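Local coordinates for putative cytochrome P450 hydroxylase (Chondromyces apiculatus DSM 436, PDB 6GMF), which probably acts as a heme-dependent cytochrome P450 monooxygenase that oxidises terpenes, at residues Leu106-Gly120 and Glu132-Met145. Sequence-based numbering, arbitrary orientation.
Sequences LEPRIRDIAHELVDG and EVTVPMPMIVIAEM
Ile113 of helix 107-119 is pushed as a knob into a hole on helix 136-145, a roughly antiparallel pair in the helical part of the cytochrome P450 fold, with axes crossing at 141°. Ile113 drops among Met137, Ile140, Val141 and Glu144; it and Ile140 run alongside in opposing senses, Ile113 CD1 lying 3.5 Å from Ile140 CG2. Leu117 is a second knob, among Val133, Pro136, Met137 and Ile140, with CD2 against the Pro136 ring and CD1 at Met137 CB, 4.0 Å away. Met137 answers in the reverse sense: in the conformer modelled here its CE lies among Ile110, Ile113 and Ala114. Toward the heme side, Ile142 on another face of helix 136-145 touches the cofactor.

Alongside this packing, Arg109 grips Glu144 side-on, guanidinium and carboxylate only 1° from coplanar. NE reaches OE1 and NH2 reaches OE2, both oxygens using syn lone pairs. Ile113 CG1 sits over one guanidinium face, 3.5 Å above its plane, and Arg153 also pairs with Glu144. A leucine in place of Arg109 would probably leave Glu144 with Arg153 but without its two-pronged mate, and take the flat guanidinium off Ile113 CG1. Near Leu117, a water lies within hydrogen-bonding distance of both Leu117 O and Glu132 O, 2.8 Å from Glu132 O.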
loop_
_atom_site.group_PDB
_atom_site.type_symbol
_atom_site.label_atom_id
_atom_site.label_comp_id
_atom_site.label_asym_id
_atom_site.label_seq_id
_atom_site.Cartn_x
_atom_site.Cartn_y
_atom_site.Cartn_z
ATOM N N LEU A 106 -5.783 -17.412 -5.412
ATOM C CA LEU A 106 -4.737 -16.909 -6.350
ATOM C C LEU A 106 -3.357 -17.490 -6.051
ATOM O O LEU A 106 -2.467 -17.331 -6.870
ATOM C CB LEU A 106 -4.667 -15.386 -6.239
ATOM C CG LEU A 106 -5.758 -14.589 -6.940
ATOM C CD1 LEU A 106 -5.708 -13.133 -6.521
ATOM C CD2 LEU A 106 -5.624 -14.705 -8.446
ATOM N N GLU A 107 -3.146 -18.173 -4.914
ATOM C CA GLU A 107 -1.786 -18.445 -4.477
ATOM C C GLU A 107 -1.001 -19.270 -5.516
ATOM O O GLU A 107 0.188 -19.020 -5.750
ATOM C CB GLU A 107 -1.782 -19.084 -3.080
ATOM C CG GLU A 107 -0.410 -19.539 -2.669
ATOM C CD GLU A 107 -0.236 -20.014 -1.245
ATOM O OE1 GLU A 107 -1.224 -20.035 -0.519
ATOM O OE2 GLU A 107 0.904 -20.326 -0.874
ATOM N N PRO A 108 -1.559 -20.343 -6.124
ATOM C CA PRO A 108 -0.799 -21.077 -7.140
ATOM C C PRO A 108 -0.320 -20.208 -8.312
ATOM O O PRO A 108 0.849 -20.337 -8.737
ATOM C CB PRO A 108 -1.766 -22.198 -7.573
ATOM C CG PRO A 108 -2.578 -22.422 -6.284
ATOM C CD PRO A 108 -2.811 -21.019 -5.745
ATOM N N ARG A 109 -1.188 -19.339 -8.801
ATOM C CA ARG A 109 -0.828 -18.449 -9.926
ATOM C C ARG A 109 0.220 -17.432 -9.465
ATOM O O ARG A 109 1.064 -17.086 -10.226
ATOM C CB ARG A 109 -2.071 -17.726 -10.431
ATOM C CG ARG A 109 -1.788 -16.771 -11.576
ATOM C CD ARG A 109 -1.032 -17.396 -12.723
ATOM N NE ARG A 109 -0.686 -16.358 -13.678
ATOM C CZ ARG A 109 0.401 -16.342 -14.415
ATOM N NH1 ARG A 109 1.260 -17.342 -14.358
ATOM N NH2 ARG A 109 0.642 -15.320 -15.203
ATOM N N ILE A 110 0.080 -16.931 -8.257
ATOM C CA ILE A 110 1.057 -15.967 -7.712
ATOM C C ILE A 110 2.438 -16.636 -7.622
ATOM O O ILE A 110 3.444 -16.003 -7.923
ATOM C CB ILE A 110 0.556 -15.378 -6.379
ATOM C CG1 ILE A 110 -0.643 -14.450 -6.611
ATOM C CG2 ILE A 110 1.689 -14.663 -5.647
ATOM C CD1 ILE A 110 -1.386 -14.033 -5.375
ATOM N N ARG A 111 2.503 -17.915 -7.204
ATOM C CA ARG A 111 3.766 -18.638 -7.111
ATOM C C ARG A 111 4.377 -18.758 -8.518
ATOM O O ARG A 111 5.552 -18.580 -8.710
ATOM C CB ARG A 111 3.506 -19.987 -6.418
ATOM C CG ARG A 111 4.749 -20.722 -5.952
ATOM C CD ARG A 111 4.432 -21.826 -4.957
ATOM N NE ARG A 111 3.772 -21.337 -3.750
ATOM C CZ ARG A 111 4.385 -20.742 -2.723
ATOM N NH1 ARG A 111 5.692 -20.554 -2.744
ATOM N NH2 ARG A 111 3.684 -20.331 -1.684
ATOM N N ASP A 112 3.531 -19.014 -9.499
ATOM C CA ASP A 112 4.018 -19.157 -10.885
ATOM C C ASP A 112 4.586 -17.820 -11.354
ATOM O O ASP A 112 5.566 -17.817 -12.010
ATOM C CB ASP A 112 2.912 -19.670 -11.806
ATOM C CG ASP A 112 2.720 -21.172 -11.748
ATOM O OD1 ASP A 112 3.554 -21.841 -11.177
ATOM O OD2 ASP A 112 1.729 -21.627 -12.277
ATOM N N ILE A 113 3.908 -16.739 -11.032
ATOM C CA ILE A 113 4.390 -15.398 -11.439
ATOM C C ILE A 113 5.724 -15.151 -10.741
ATOM O O ILE A 113 6.619 -14.700 -11.366
ATOM C CB ILE A 113 3.330 -14.348 -11.087
ATOM C CG1 ILE A 113 2.092 -14.534 -11.952
ATOM C CG2 ILE A 113 3.880 -12.948 -11.225
ATOM C CD1 ILE A 113 0.928 -13.701 -11.527
ATOM N N ALA A 114 5.813 -15.489 -9.466
ATOM C CA ALA A 114 7.068 -15.276 -8.730
ATOM C C ALA A 114 8.204 -16.047 -9.408
ATOM O O ALA A 114 9.250 -15.505 -9.587
ATOM C CB ALA A 114 6.893 -15.662 -7.286
ATOM N N HIS A 115 7.951 -17.295 -9.758
ATOM C CA HIS A 115 9.001 -18.125 -10.386
ATOM C C HIS A 115 9.396 -17.544 -11.744
ATOM O O HIS A 115 10.548 -17.552 -12.040
ATOM C CB HIS A 115 8.565 -19.592 -10.391
ATOM C CG HIS A 115 8.774 -20.269 -9.085
ATOM N ND1 HIS A 115 10.021 -20.595 -8.618
ATOM C CD2 HIS A 115 7.914 -20.666 -8.135
ATOM C CE1 HIS A 115 9.903 -21.163 -7.449
ATOM N NE2 HIS A 115 8.640 -21.208 -7.140
ATOM N N GLU A 116 8.442 -17.052 -12.516
ATOM C CA GLU A 116 8.756 -16.468 -13.839
ATOM C C GLU A 116 9.611 -15.217 -13.659
ATOM O O GLU A 116 10.519 -15.009 -14.429
ATOM C CB GLU A 116 7.491 -15.975 -14.514
ATOM C CG GLU A 116 6.595 -17.073 -14.967
ATOM C CD GLU A 116 5.364 -16.555 -15.681
ATOM O OE1 GLU A 116 5.407 -15.398 -16.089
ATOM O OE2 GLU A 116 4.357 -17.322 -15.779
ATOM N N LEU A 117 9.271 -14.399 -12.675
ATOM C CA LEU A 117 10.068 -13.176 -12.440
ATOM C C LEU A 117 11.489 -13.576 -12.053
ATOM O O LEU A 117 12.403 -12.965 -12.535
ATOM C CB LEU A 117 9.395 -12.320 -11.368
ATOM C CG LEU A 117 8.070 -11.713 -11.806
ATOM C CD1 LEU A 117 7.386 -11.039 -10.646
ATOM C CD2 LEU A 117 8.281 -10.716 -12.932
ATOM N N VAL A 118 11.643 -14.596 -11.224
ATOM C CA VAL A 118 13.017 -15.015 -10.834
ATOM C C VAL A 118 13.695 -15.685 -12.028
ATOM O O VAL A 118 14.861 -15.501 -12.181
ATOM C CB VAL A 118 13.043 -15.852 -9.548
ATOM C CG1 VAL A 118 14.441 -16.346 -9.245
ATOM C CG2 VAL A 118 12.539 -15.007 -8.395
ATOM N N ASP A 119 12.942 -16.326 -12.920
ATOM C CA ASP A 119 13.546 -16.898 -14.152
ATOM C C ASP A 119 14.230 -15.796 -14.969
ATOM O O ASP A 119 15.202 -16.089 -15.563
ATOM C CB ASP A 119 12.497 -17.620 -14.997
ATOM C CG ASP A 119 12.087 -18.963 -14.431
ATOM O OD1 ASP A 119 12.707 -19.397 -13.485
ATOM O OD2 ASP A 119 11.099 -19.505 -14.909
ATOM N N GLY A 120 13.673 -14.590 -15.017
ATOM C CA GLY A 120 14.300 -13.474 -15.732
ATOM C C GLY A 120 15.620 -13.045 -15.121
ATOM O O GLY A 120 16.307 -12.300 -15.771
ATOM N N GLU A 132 12.542 -5.398 -12.033
ATOM C CA GLU A 132 12.565 -6.792 -12.439
ATOM C C GLU A 132 11.640 -7.667 -11.582
ATOM O O GLU A 132 11.248 -8.778 -12.019
ATOM C CB GLU A 132 14.007 -7.284 -12.455
ATOM C CG GLU A 132 14.856 -6.503 -13.421
ATOM C CD GLU A 132 16.226 -7.089 -13.663
ATOM O OE1 GLU A 132 17.252 -6.352 -13.500
ATOM O OE2 GLU A 132 16.270 -8.241 -14.098
ATOM N N VAL A 133 11.270 -7.212 -10.375
ATOM C CA VAL A 133 10.538 -8.087 -9.432
ATOM C C VAL A 133 9.399 -7.336 -8.724
ATOM O O VAL A 133 8.256 -7.714 -8.847
ATOM C CB VAL A 133 11.465 -8.751 -8.399
ATOM C CG1 VAL A 133 10.653 -9.567 -7.405
ATOM C CG2 VAL A 133 12.539 -9.607 -9.058
ATOM N N THR A 134 9.724 -6.288 -7.950
ATOM C CA THR A 134 8.753 -5.793 -7.013
ATOM C C THR A 134 7.679 -4.958 -7.695
ATOM O O THR A 134 6.542 -4.945 -7.236
ATOM C CB THR A 134 9.410 -5.034 -5.864
ATOM O OG1 THR A 134 9.911 -3.799 -6.348
ATOM C CG2 THR A 134 10.510 -5.831 -5.217
ATOM N N VAL A 135 8.049 -4.252 -8.759
ATOM C CA VAL A 135 7.050 -3.457 -9.508
ATOM C C VAL A 135 6.139 -4.371 -10.313
ATOM O O VAL A 135 4.917 -4.208 -10.233
ATOM C CB VAL A 135 7.742 -2.421 -10.411
ATOM C CG1 VAL A 135 6.764 -1.809 -11.404
ATOM C CG2 VAL A 135 8.388 -1.360 -9.567
ATOM N N PRO A 136 6.630 -5.366 -11.098
ATOM C CA PRO A 136 5.723 -6.189 -11.900
ATOM C C PRO A 136 4.741 -7.036 -11.087
ATOM O O PRO A 136 3.596 -7.181 -11.497
ATOM C CB PRO A 136 6.600 -7.152 -12.713
ATOM C CG PRO A 136 8.006 -6.936 -12.190
ATOM C CD PRO A 136 8.039 -5.636 -11.426
ATOM N N MET A 137 5.155 -7.645 -9.971
ATOM C CA MET A 137 4.309 -8.690 -9.372
ATOM C C MET A 137 2.912 -8.148 -9.064
ATOM O O MET A 137 1.911 -8.718 -9.509
ATOM C CB MET A 137 4.908 -9.301 -8.107
ATOM C CG MET A 137 3.848 -9.874 -7.212
ATOM S SD MET A 137 4.518 -11.077 -6.104
ATOM C CE MET A 137 4.342 -12.567 -7.086
ATOM N N PRO A 138 2.746 -7.024 -8.332
ATOM C CA PRO A 138 1.383 -6.577 -7.977
ATOM C C PRO A 138 0.509 -6.235 -9.192
ATOM O O PRO A 138 -0.705 -6.590 -9.265
ATOM C CB PRO A 138 1.603 -5.346 -7.112
ATOM C CG PRO A 138 3.014 -5.501 -6.587
ATOM C CD PRO A 138 3.785 -6.231 -7.667
ATOM N N MET A 139 1.135 -5.601 -10.162
ATOM C CA MET A 139 0.474 -5.174 -11.353
ATOM C C MET A 139 -0.012 -6.377 -12.178
ATOM O O MET A 139 -1.190 -6.375 -12.712
ATOM C CB MET A 139 1.493 -4.336 -12.125
ATOM C CG MET A 139 0.977 -3.645 -13.314
ATOM S SD MET A 139 2.526 -3.186 -14.164
ATOM C CE MET A 139 3.040 -1.918 -13.019
ATOM N N ILE A 140 0.806 -7.424 -12.290
ATOM C CA ILE A 140 0.431 -8.628 -13.045
ATOM C C ILE A 140 -0.754 -9.299 -12.331
ATOM O O ILE A 140 -1.746 -9.675 -12.963
ATOM C CB ILE A 140 1.606 -9.603 -13.179
ATOM C CG1 ILE A 140 2.756 -9.032 -14.008
ATOM C CG2 ILE A 140 1.160 -10.942 -13.721
ATOM C CD1 ILE A 140 4.075 -9.845 -13.838
ATOM N N VAL A 141 -0.659 -9.439 -11.009
ATOM C CA VAL A 141 -1.690 -10.111 -10.251
ATOM C C VAL A 141 -3.017 -9.369 -10.358
ATOM O O VAL A 141 -4.031 -9.993 -10.703
ATOM C CB VAL A 141 -1.304 -10.287 -8.785
ATOM C CG1 VAL A 141 -2.493 -10.808 -7.996
ATOM C CG2 VAL A 141 -0.109 -11.196 -8.687
ATOM N N ILE A 142 -3.001 -8.040 -10.217
ATOM C CA ILE A 142 -4.271 -7.288 -10.257
ATOM C C ILE A 142 -4.857 -7.281 -11.669
ATOM O O ILE A 142 -6.096 -7.354 -11.816
ATOM C CB ILE A 142 -4.212 -5.894 -9.607
ATOM C CG1 ILE A 142 -5.576 -5.458 -9.068
ATOM C CG2 ILE A 142 -3.636 -4.846 -10.556
ATOM C CD1 ILE A 142 -6.092 -6.328 -7.927
ATOM N N ALA A 143 -4.015 -7.164 -12.705
ATOM C CA ALA A 143 -4.545 -7.263 -14.079
ATOM C C ALA A 143 -5.205 -8.637 -14.303
ATOM O O ALA A 143 -6.248 -8.739 -14.915
ATOM C CB ALA A 143 -3.420 -6.981 -15.043
ATOM N N GLU A 144 -4.621 -9.705 -13.779
ATOM C CA GLU A 144 -5.253 -11.023 -13.976
ATOM C C GLU A 144 -6.569 -11.076 -13.207
ATOM O O GLU A 144 -7.576 -11.604 -13.732
ATOM C CB GLU A 144 -4.291 -12.137 -13.580
ATOM C CG GLU A 144 -3.214 -12.239 -14.636
ATOM C CD GLU A 144 -2.283 -13.415 -14.569
ATOM O OE1 GLU A 144 -2.574 -14.393 -13.789
ATOM O OE2 GLU A 144 -1.252 -13.334 -15.292
ATOM N N MET A 145 -6.585 -10.535 -11.985
ATOM C CA MET A 145 -7.812 -10.548 -11.179
ATOM C C MET A 145 -8.923 -9.751 -11.856
ATOM O O MET A 145 -10.104 -10.152 -11.838
ATOM C CB MET A 145 -7.567 -9.970 -9.791
ATOM C CG MET A 145 -6.842 -10.922 -8.923
ATOM S SD MET A 145 -6.704 -10.235 -7.253
ATOM C CE MET A 145 -8.394 -9.826 -6.865
HETATM O O HOH W 1 12.232 -10.607 -13.850
HETATM O O HOH W 2 14.449 -9.428 -15.170
#